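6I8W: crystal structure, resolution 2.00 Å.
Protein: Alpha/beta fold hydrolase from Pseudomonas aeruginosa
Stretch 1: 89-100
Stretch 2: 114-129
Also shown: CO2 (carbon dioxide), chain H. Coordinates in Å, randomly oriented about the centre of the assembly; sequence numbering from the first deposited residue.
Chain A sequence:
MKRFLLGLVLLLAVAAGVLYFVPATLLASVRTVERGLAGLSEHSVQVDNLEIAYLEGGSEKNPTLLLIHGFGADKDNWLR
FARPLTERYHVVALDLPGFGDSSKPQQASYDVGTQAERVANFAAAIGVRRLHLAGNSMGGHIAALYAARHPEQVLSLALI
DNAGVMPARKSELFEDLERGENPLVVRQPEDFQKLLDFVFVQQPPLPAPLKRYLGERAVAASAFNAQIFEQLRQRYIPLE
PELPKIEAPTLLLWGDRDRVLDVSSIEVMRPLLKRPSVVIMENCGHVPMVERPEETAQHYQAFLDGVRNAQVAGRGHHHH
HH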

ATOM      1  N   TYR A  89     -10.257  16.291  -3.927  1.00 31.47           N
ATOM      2  CA  TYR A  89     -10.740  14.943  -4.241  1.00 27.96           C
ATOM      3  C   TYR A  89     -11.375  14.267  -3.058  1.00 28.54           C
ATOM      4  O   TYR A  89     -11.108  14.614  -1.910  1.00 33.88           O
ATOM      5  CB  TYR A  89      -9.592  14.056  -4.778  1.00 29.32           C
ATOM      6  CG  TYR A  89      -9.026  14.581  -6.070  1.00 33.38           C
ATOM      7  CD1 TYR A  89      -9.663  14.318  -7.278  1.00 33.02           C
ATOM      8  CD2 TYR A  89      -7.876  15.363  -6.083  1.00 29.17           C
ATOM      9  CE1 TYR A  89      -9.171  14.827  -8.473  1.00 34.21           C
ATOM     10  CE2 TYR A  89      -7.368  15.875  -7.280  1.00 32.21           C
ATOM     11  CZ  TYR A  89      -8.019  15.596  -8.469  1.00 31.80           C
ATOM     12  OH  TYR A  89      -7.528  16.088  -9.661  1.00 35.34           O
ATOM     13  N   HIS A  90     -12.236  13.299  -3.365  1.00 29.99           N
ATOM     14  CA  HIS A  90     -12.761  12.379  -2.386  1.00 30.00           C
ATOM     15  C   HIS A  90     -11.781  11.224  -2.311  1.00 32.66           C
ATOM     16  O   HIS A  90     -11.738  10.389  -3.207  1.00 36.72           O
ATOM     17  CB  HIS A  90     -14.163  11.917  -2.792  1.00 34.44           C
ATOM     18  CG  HIS A  90     -14.737  10.849  -1.915  1.00 36.88           C
ATOM     19  ND1 HIS A  90     -15.256   9.675  -2.420  1.00 41.27           N
ATOM     20  CD2 HIS A  90     -14.898  10.784  -0.570  1.00 35.49           C
ATOM     21  CE1 HIS A  90     -15.716   8.933  -1.427  1.00 38.03           C
ATOM     22  NE2 HIS A  90     -15.508   9.583  -0.293  1.00 36.72           N
ATOM     23  N   VAL A  91     -10.973  11.190  -1.261  1.00 30.93           N
ATOM     24  CA  VAL A  91      -9.888  10.220  -1.198  1.00 27.08           C
ATOM     25  C   VAL A  91     -10.289   9.025  -0.338  1.00 32.13           C
ATOM     26  O   VAL A  91     -10.818   9.189   0.769  1.00 28.08           O
ATOM     27  CB  VAL A  91      -8.603  10.849  -0.649  1.00 25.08           C
ATOM     28  CG1 VAL A  91      -7.495   9.789  -0.531  1.00 27.89           C
ATOM     29  CG2 VAL A  91      -8.165  12.061  -1.536  1.00 23.58           C
ATOM     30  N   VAL A  92     -10.070   7.826  -0.876  1.00 28.27           N
ATOM     31  CA  VAL A  92     -10.351   6.589  -0.140  1.00 24.41           C
ATOM     32  C   VAL A  92      -9.110   5.691  -0.178  1.00 27.08           C
ATOM     33  O   VAL A  92      -8.524   5.456  -1.244  1.00 27.14           O
ATOM     34  CB  VAL A  92     -11.571   5.850  -0.719  1.00 30.70           C
ATOM     35  CG1 VAL A  92     -11.835   4.506   0.031  1.00 26.80           C
ATOM     36  CG2 VAL A  92     -12.805   6.740  -0.688  1.00 32.19           C
ATOM     37  N   ALA A  93      -8.688   5.213   0.988  1.00 27.96           N
ATOM     38  CA  ALA A  93      -7.583   4.263   1.054  1.00 26.96           C
ATOM     39  C   ALA A  93      -8.010   3.059   1.900  1.00 26.63           C
ATOM     40  O   ALA A  93      -8.287   3.217   3.089  1.00 27.61           O
ATOM     41  CB  ALA A  93      -6.335   4.933   1.640  1.00 23.37           C
ATOM     42  N   LEU A  94      -8.102   1.871   1.296  1.00 26.45           N
ATOM     43  CA  LEU A  94      -8.536   0.683   2.048  1.00 25.47           C
ATOM     44  C   LEU A  94      -7.363  -0.181   2.525  1.00 27.56           C
ATOM     45  O   LEU A  94      -6.258  -0.130   1.960  1.00 26.48           O
ATOM     46  CB  LEU A  94      -9.497  -0.200   1.210  1.00 27.07           C
ATOM     47  CG  LEU A  94      -8.885  -1.193   0.205  1.00 31.90           C
ATOM     48  CD1 LEU A  94      -9.962  -2.134  -0.377  1.00 32.07           C
ATOM     49  CD2 LEU A  94      -8.144  -0.463  -0.924  1.00 32.72           C
ATOM     50  N   ASP A  95      -7.620  -0.962   3.575  1.00 25.88           N
ATOM     51  CA  ASP A  95      -6.784  -2.095   3.919  1.00 28.44           C
ATOM     52  C   ASP A  95      -7.275  -3.283   3.114  1.00 31.70           C
ATOM     53  O   ASP A  95      -8.417  -3.723   3.289  1.00 31.22           O
ATOM     54  CB  ASP A  95      -6.852  -2.439   5.416  1.00 27.13           C
ATOM     55  CG  ASP A  95      -6.140  -1.420   6.288  1.00 33.49           C
ATOM     56  OD1 ASP A  95      -5.228  -0.742   5.778  1.00 30.34           O
ATOM     57  OD2 ASP A  95      -6.482  -1.333   7.487  1.00 34.38           O
ATOM     58  N   LEU A  96      -6.434  -3.822   2.245  1.00 28.98           N
ATOM     59  CA  LEU A  96      -6.822  -5.052   1.546  1.00 28.38           C
ATOM     60  C   LEU A  96      -7.057  -6.173   2.550  1.00 32.12           C
ATOM     61  O   LEU A  96      -6.359  -6.248   3.560  1.00 34.25           O
ATOM     62  CB  LEU A  96      -5.740  -5.460   0.546  1.00 31.97           C
ATOM     63  CG  LEU A  96      -5.569  -4.507  -0.647  1.00 34.31           C
ATOM     64  CD1 LEU A  96      -4.248  -4.783  -1.344  1.00 33.59           C
ATOM     65  CD2 LEU A  96      -6.730  -4.654  -1.636  1.00 33.39           C
ATOM     66  N   PRO A  97      -8.070  -7.028   2.296  1.00 33.01           N
ATOM     67  CA  PRO A  97      -8.196  -8.280   3.036  1.00 35.26           C
ATOM     68  C   PRO A  97      -6.839  -8.975   3.125  1.00 40.49           C
ATOM     69  O   PRO A  97      -6.093  -8.984   2.131  1.00 33.65           O
ATOM     70  CB  PRO A  97      -9.190  -9.095   2.187  1.00 38.89           C
ATOM     71  CG  PRO A  97     -10.048  -8.040   1.547  1.00 38.26           C
ATOM     72  CD  PRO A  97      -9.118  -6.883   1.266  1.00 35.54           C
ATOM     73  N   GLY A  98      -6.524  -9.508   4.304  1.00 33.61           N
ATOM     74  CA  GLY A  98      -5.218 -10.081   4.580  1.00 36.52           C
ATOM     75  C   GLY A  98      -4.255  -9.118   5.274  1.00 38.83           C
ATOM     76  O   GLY A  98      -3.257  -9.557   5.849  1.00 39.47           O
ATOM     77  N   PHE A  99      -4.572  -7.819   5.255  1.00 33.44           N
ATOM     78  CA  PHE A  99      -3.647  -6.776   5.736  1.00 35.17           C
ATOM     79  C   PHE A  99      -4.314  -5.732   6.630  1.00 35.08           C
ATOM     80  O   PHE A  99      -5.540  -5.648   6.691  1.00 35.58           O
ATOM     81  CB  PHE A  99      -2.979  -6.074   4.527  1.00 32.58           C
ATOM     82  CG  PHE A  99      -2.251  -7.026   3.622  1.00 35.99           C
ATOM     83  CD1 PHE A  99      -0.972  -7.475   3.948  1.00 36.28           C
ATOM     84  CD2 PHE A  99      -2.868  -7.527   2.481  1.00 36.10           C
ATOM     85  CE1 PHE A  99      -0.309  -8.394   3.136  1.00 42.39           C
ATOM     86  CE2 PHE A  99      -2.212  -8.445   1.659  1.00 41.42           C
ATOM     87  CZ  PHE A  99      -0.929  -8.877   1.988  1.00 39.77           C
ATOM     88  N   GLY A 100      -3.496  -4.943   7.328  1.00 37.77           N
ATOM     89  CA  GLY A 100      -3.994  -3.834   8.135  1.00 33.22           C
ATOM     90  C   GLY A 100      -5.046  -4.256   9.142  1.00 31.65           C
ATOM     91  O   GLY A 100      -4.872  -5.240   9.849  1.00 34.81           O
TER
HETATM   92  C   CO2 H 406      -9.173  15.295 -12.702  1.00 63.60           C
HETATM   93  O1  CO2 H 406      -8.964  14.534 -13.507  1.00 56.62           O
HETATM   94  O2  CO2 H 406      -9.365  16.043 -11.892  1.00 49.69           O
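Stretch 2, residues 114-129: TQAERVANFAAAIGVR

The centre of the contact is apolar and is built around the ring of Phe122, which the helix of stretch 2 directs toward the strand of stretch 1. Leu94 and Val92 meet this ring in different ways. Leu94 CD1 lies over one face, 4.2 Å from the centroid of the Phe122 ring and 18° off the ring normal, a CH-pi contact in which the methyl group packs almost squarely on the aromatic surface; the closest approach of the pair is 4.0 Å, between Leu94 CD1 and Phe122 CD2. Val92 instead reaches the ring edge, near its plane, with Val92 CG1 3.7 Å from Phe122 CE2. Phe122 adopts a t rotamer at chi1, and Leu94 a p rotamer followed by t.

The backbone arrangement explains how these side chains come together. Residues 90-94 form an extended strand, and residues 114-125 belong to a helix that begins earlier in the chain. Their axes approach to 11.2 Å, and the N-to-C directions cross at 137°, so the helix runs obliquely back along the strand, closer to antiparallel than to perpendicular. The register follows this reversal: the CA atoms of Val92 and Ala123 are 9.4 Å apart, whereas those of Leu96 and Gln115 are 7.5 Å apart. The strand alternation places His90, Val92 and Leu94 toward stretch 2, while Ala93 points away. On the helix, Gln115, Arg118 and Phe122 point toward stretch 1, and Val119 points sideways yet still makes contact.

From the centre, the packing extends in both sequence directions. Val92 CG1 also touches Ile126 CD1 at 4.0 Å. Ile126 is the first residue to leave helical phi/psi, but its amide still bonds to the helix, with Ile126 N 3.0 Å from Phe122 O. Beyond it, Val128 CG2 approaches the edge of the His90 ring, 4.4 Å from His90 CE1, a looser contact at this end. Toward the start of the helix, Val119 CG2 lies 3.7 Å from Leu96 CD2 and 4.4 Å from Leu94 CD1, joining the last strand residue to the loop that follows.

The polar edge forms where that loop makes a type II beta turn from Leu96 to Phe99, closed by a hydrogen bond of 2.9 Å from Phe99 N to Leu96 O. The carbonyl of Pro97 accepts the one hydrogen bond between the stretches: Gln115 NE2 donates to Pro97 O at 2.9 Å, with an N-H...O angle of 156°. The same amide nitrogen, Gln115 NE2, is 3.9 Å from Leu96 CB and 4.3 Å from Phe99 CE2, at the edge of the Phe99 ring. The other end of the amide is also engaged, since Arg118 NH1 donates to Gln115 OE1 at 3.0 Å. The aliphatic part of Arg118 packs on the proline ring, with Arg118 CD 3.6 Å from Pro97 CG, so the turn is held by both apolar and polar contacts. Together the two stretches bury 471 Å², counted over both sides.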

ATOM      1  N   THR A 114      -8.134 -12.279  -7.425  1.00 46.96           N
ATOM      2  CA  THR A 114      -9.188 -12.300  -6.418  1.00 44.78           C
ATOM      3  C   THR A 114      -9.252 -10.944  -5.680  1.00 42.64           C
ATOM      4  O   THR A 114     -10.325 -10.394  -5.445  1.00 39.52           O
ATOM      5  CB  THR A 114      -8.955 -13.449  -5.413  1.00 47.35           C
ATOM      6  OG1 THR A 114      -8.821 -14.680  -6.129  1.00 46.94           O
ATOM      7  CG2 THR A 114     -10.099 -13.559  -4.419  1.00 43.72           C
ATOM      8  N   GLN A 115      -8.096 -10.393  -5.335  1.00 37.88           N
ATOM      9  CA  GLN A 115      -8.073  -9.107  -4.635  1.00 38.82           C
ATOM     10  C   GLN A 115      -8.671  -7.981  -5.500  1.00 40.73           C
ATOM     11  O   GLN A 115      -9.409  -7.144  -4.995  1.00 35.89           O
ATOM     12  CB  GLN A 115      -6.643  -8.762  -4.213  1.00 38.55           C
ATOM     13  CG  GLN A 115      -6.078  -9.657  -3.107  1.00 38.94           C
ATOM     14  CD  GLN A 115      -6.600  -9.273  -1.715  1.00 40.67           C
ATOM     15  OE1 GLN A 115      -7.800  -9.111  -1.503  1.00 43.87           O
ATOM     16  NE2 GLN A 115      -5.687  -9.099  -0.778  1.00 37.75           N
ATOM     17  N   ALA A 116      -8.395  -7.984  -6.803  1.00 39.65           N
ATOM     18  CA  ALA A 116      -8.947  -6.950  -7.686  1.00 41.26           C
ATOM     19  C   ALA A 116     -10.481  -6.999  -7.708  1.00 38.54           C
ATOM     20  O   ALA A 116     -11.140  -5.965  -7.770  1.00 37.66           O
ATOM     21  CB  ALA A 116      -8.388  -7.084  -9.101  1.00 40.41           C
ATOM     22  N   GLU A 117     -11.059  -8.195  -7.641  1.00 38.58           N
ATOM     23  CA  GLU A 117     -12.514  -8.291  -7.580  1.00 41.21           C
ATOM     24  C   GLU A 117     -13.070  -7.788  -6.237  1.00 41.83           C
ATOM     25  O   GLU A 117     -14.125  -7.158  -6.200  1.00 39.03           O
ATOM     26  CB  GLU A 117     -12.973  -9.727  -7.837  1.00 42.52           C
ATOM     27  CG  GLU A 117     -12.697 -10.168  -9.251  1.00 57.21           C
ATOM     28  CD  GLU A 117     -13.036  -9.084 -10.264  1.00 68.15           C
ATOM     29  OE1 GLU A 117     -14.206  -8.643 -10.309  1.00 75.06           O
ATOM     30  OE2 GLU A 117     -12.121  -8.659 -11.004  1.00 63.27           O
ATOM     31  N   ARG A 118     -12.365  -8.058  -5.143  1.00 41.84           N
ATOM     32  CA  ARG A 118     -12.774  -7.531  -3.842  1.00 40.00           C
ATOM     33  C   ARG A 118     -12.759  -5.990  -3.843  1.00 39.47           C
ATOM     34  O   ARG A 118     -13.633  -5.352  -3.251  1.00 37.26           O
ATOM     35  CB  ARG A 118     -11.863  -8.075  -2.723  1.00 37.07           C
ATOM     36  CG  ARG A 118     -11.928  -9.622  -2.530  1.00 39.61           C
ATOM     37  CD  ARG A 118     -11.214 -10.059  -1.238  1.00 38.33           C
ATOM     38  NE  ARG A 118     -11.295 -11.506  -1.030  1.00 43.30           N
ATOM     39  CZ  ARG A 118     -10.257 -12.337  -1.081  1.00 45.96           C
ATOM     40  NH1 ARG A 118      -9.042 -11.862  -1.336  1.00 39.96           N
ATOM     41  NH2 ARG A 118     -10.434 -13.646  -0.877  1.00 44.47           N
ATOM     42  N   VAL A 119     -11.762  -5.395  -4.495  1.00 34.15           N
ATOM     43  CA  VAL A 119     -11.655  -3.936  -4.526  1.00 35.16           C
ATOM     44  C   VAL A 119     -12.821  -3.343  -5.323  1.00 34.04           C
ATOM     45  O   VAL A 119     -13.412  -2.337  -4.922  1.00 35.43           O
ATOM     46  CB  VAL A 119     -10.323  -3.460  -5.133  1.00 31.88           C
ATOM     47  CG1 VAL A 119     -10.319  -1.942  -5.266  1.00 31.04           C
ATOM     48  CG2 VAL A 119      -9.144  -3.908  -4.281  1.00 30.90           C
ATOM     49  N   ALA A 120     -13.169  -3.978  -6.437  1.00 33.49           N
ATOM     50  CA  ALA A 120     -14.323  -3.539  -7.217  1.00 37.32           C
ATOM     51  C   ALA A 120     -15.619  -3.676  -6.411  1.00 39.71           C
ATOM     52  O   ALA A 120     -16.464  -2.785  -6.431  1.00 40.29           O
ATOM     53  CB  ALA A 120     -14.422  -4.320  -8.506  1.00 41.98           C
ATOM     54  N   ASN A 121     -15.775  -4.792  -5.707  1.00 38.05           N
ATOM     55  CA  ASN A 121     -16.932  -4.980  -4.837  1.00 36.62           C
ATOM     56  C   ASN A 121     -16.951  -3.943  -3.699  1.00 38.37           C
ATOM     57  O   ASN A 121     -18.019  -3.490  -3.275  1.00 34.17           O
ATOM     58  CB  ASN A 121     -16.940  -6.396  -4.238  1.00 36.42           C
ATOM     59  CG  ASN A 121     -17.191  -7.479  -5.277  1.00 50.89           C
ATOM     60  OD1 ASN A 121     -17.702  -7.209  -6.358  1.00 48.94           O
ATOM     61  ND2 ASN A 121     -16.819  -8.716  -4.947  1.00 52.56           N
ATOM     62  N   PHE A 122     -15.772  -3.594  -3.200  1.00 32.01           N
ATOM     63  CA  PHE A 122     -15.642  -2.556  -2.173  1.00 37.34           C
ATOM     64  C   PHE A 122     -16.087  -1.179  -2.696  1.00 35.21           C
ATOM     65  O   PHE A 122     -16.792  -0.446  -2.011  1.00 35.92           O
ATOM     66  CB  PHE A 122     -14.195  -2.485  -1.659  1.00 31.71           C
ATOM     67  CG  PHE A 122     -13.876  -1.230  -0.849  1.00 29.94           C
ATOM     68  CD1 PHE A 122     -14.195  -1.145   0.504  1.00 30.86           C
ATOM     69  CD2 PHE A 122     -13.229  -0.155  -1.440  1.00 27.46           C
ATOM     70  CE1 PHE A 122     -13.878   0.009   1.248  1.00 29.16           C
ATOM     71  CE2 PHE A 122     -12.919   1.002  -0.705  1.00 29.52           C
ATOM     72  CZ  PHE A 122     -13.244   1.080   0.629  1.00 30.40           C
ATOM     73  N   ALA A 123     -15.668  -0.826  -3.904  1.00 33.01           N
ATOM     74  CA  ALA A 123     -16.076   0.453  -4.472  1.00 35.54           C
ATOM     75  C   ALA A 123     -17.607   0.519  -4.562  1.00 40.25           C
ATOM     76  O   ALA A 123     -18.210   1.521  -4.175  1.00 36.22           O
ATOM     77  CB  ALA A 123     -15.430   0.673  -5.851  1.00 37.52           C
ATOM     78  N   ALA A 124     -18.239  -0.560  -5.024  1.00 37.89           N
ATOM     79  CA  ALA A 124     -19.696  -0.604  -5.073  1.00 38.47           C
ATOM     80  C   ALA A 124     -20.297  -0.484  -3.672  1.00 42.28           C
ATOM     81  O   ALA A 124     -21.326   0.171  -3.478  1.00 40.19           O
ATOM     82  CB  ALA A 124     -20.187  -1.900  -5.764  1.00 40.90           C
ATOM     83  N   ALA A 125     -19.649  -1.111  -2.695  1.00 36.18           N
ATOM     84  CA  ALA A 125     -20.167  -1.122  -1.339  1.00 39.47           C
ATOM     85  C   ALA A 125     -20.169   0.276  -0.710  1.00 38.17           C
ATOM     86  O   ALA A 125     -21.023   0.572   0.128  1.00 37.81           O
ATOM     87  CB  ALA A 125     -19.352  -2.083  -0.469  1.00 37.53           C
ATOM     88  N   ILE A 126     -19.236   1.135  -1.101  1.00 36.12           N
ATOM     89  CA  ILE A 126     -19.257   2.505  -0.562  1.00 41.65           C
ATOM     90  C   ILE A 126     -19.881   3.493  -1.549  1.00 42.74           C
ATOM     91  O   ILE A 126     -19.832   4.708  -1.353  1.00 38.99           O
ATOM     92  CB  ILE A 126     -17.844   3.001  -0.160  1.00 35.34           C
ATOM     93  CG1 ILE A 126     -16.893   3.010  -1.359  1.00 36.04           C
ATOM     94  CG2 ILE A 126     -17.284   2.142   0.964  1.00 32.05           C
ATOM     95  CD1 ILE A 126     -15.610   3.828  -1.109  1.00 32.46           C
ATOM     96  N   GLY A 127     -20.484   2.960  -2.605  1.00 40.52           N
ATOM     97  CA  GLY A 127     -21.304   3.758  -3.495  1.00 43.64           C
ATOM     98  C   GLY A 127     -20.526   4.563  -4.512  1.00 46.72           C
ATOM     99  O   GLY A 127     -20.979   5.613  -4.949  1.00 45.22           O
ATOM    100  N   VAL A 128     -19.353   4.071  -4.892  1.00 42.67           N
ATOM    101  CA  VAL A 128     -18.545   4.747  -5.892  1.00 43.45           C
ATOM    102  C   VAL A 128     -18.602   3.961  -7.199  1.00 45.80           C
ATOM    103  O   VAL A 128     -18.300   2.775  -7.216  1.00 51.33           O
ATOM    104  CB  VAL A 128     -17.080   4.898  -5.431  1.00 37.91           C
ATOM    105  CG1 VAL A 128     -16.231   5.469  -6.554  1.00 42.33           C
ATOM    106  CG2 VAL A 128     -17.008   5.784  -4.179  1.00 34.12           C
ATOM    107  N   ARG A 129     -18.983   4.629  -8.287  1.00 43.52           N
ATOM    108  CA  ARG A 129     -19.212   3.960  -9.572  1.00 42.79           C
ATOM    109  C   ARG A 129     -18.140   4.285 -10.604  1.00 49.47           C
ATOM    110  O   ARG A 129     -17.872   3.495 -11.508  1.00 47.82           O
ATOM    111  CB  ARG A 129     -20.585   4.352 -10.132  1.00 48.06           C
TER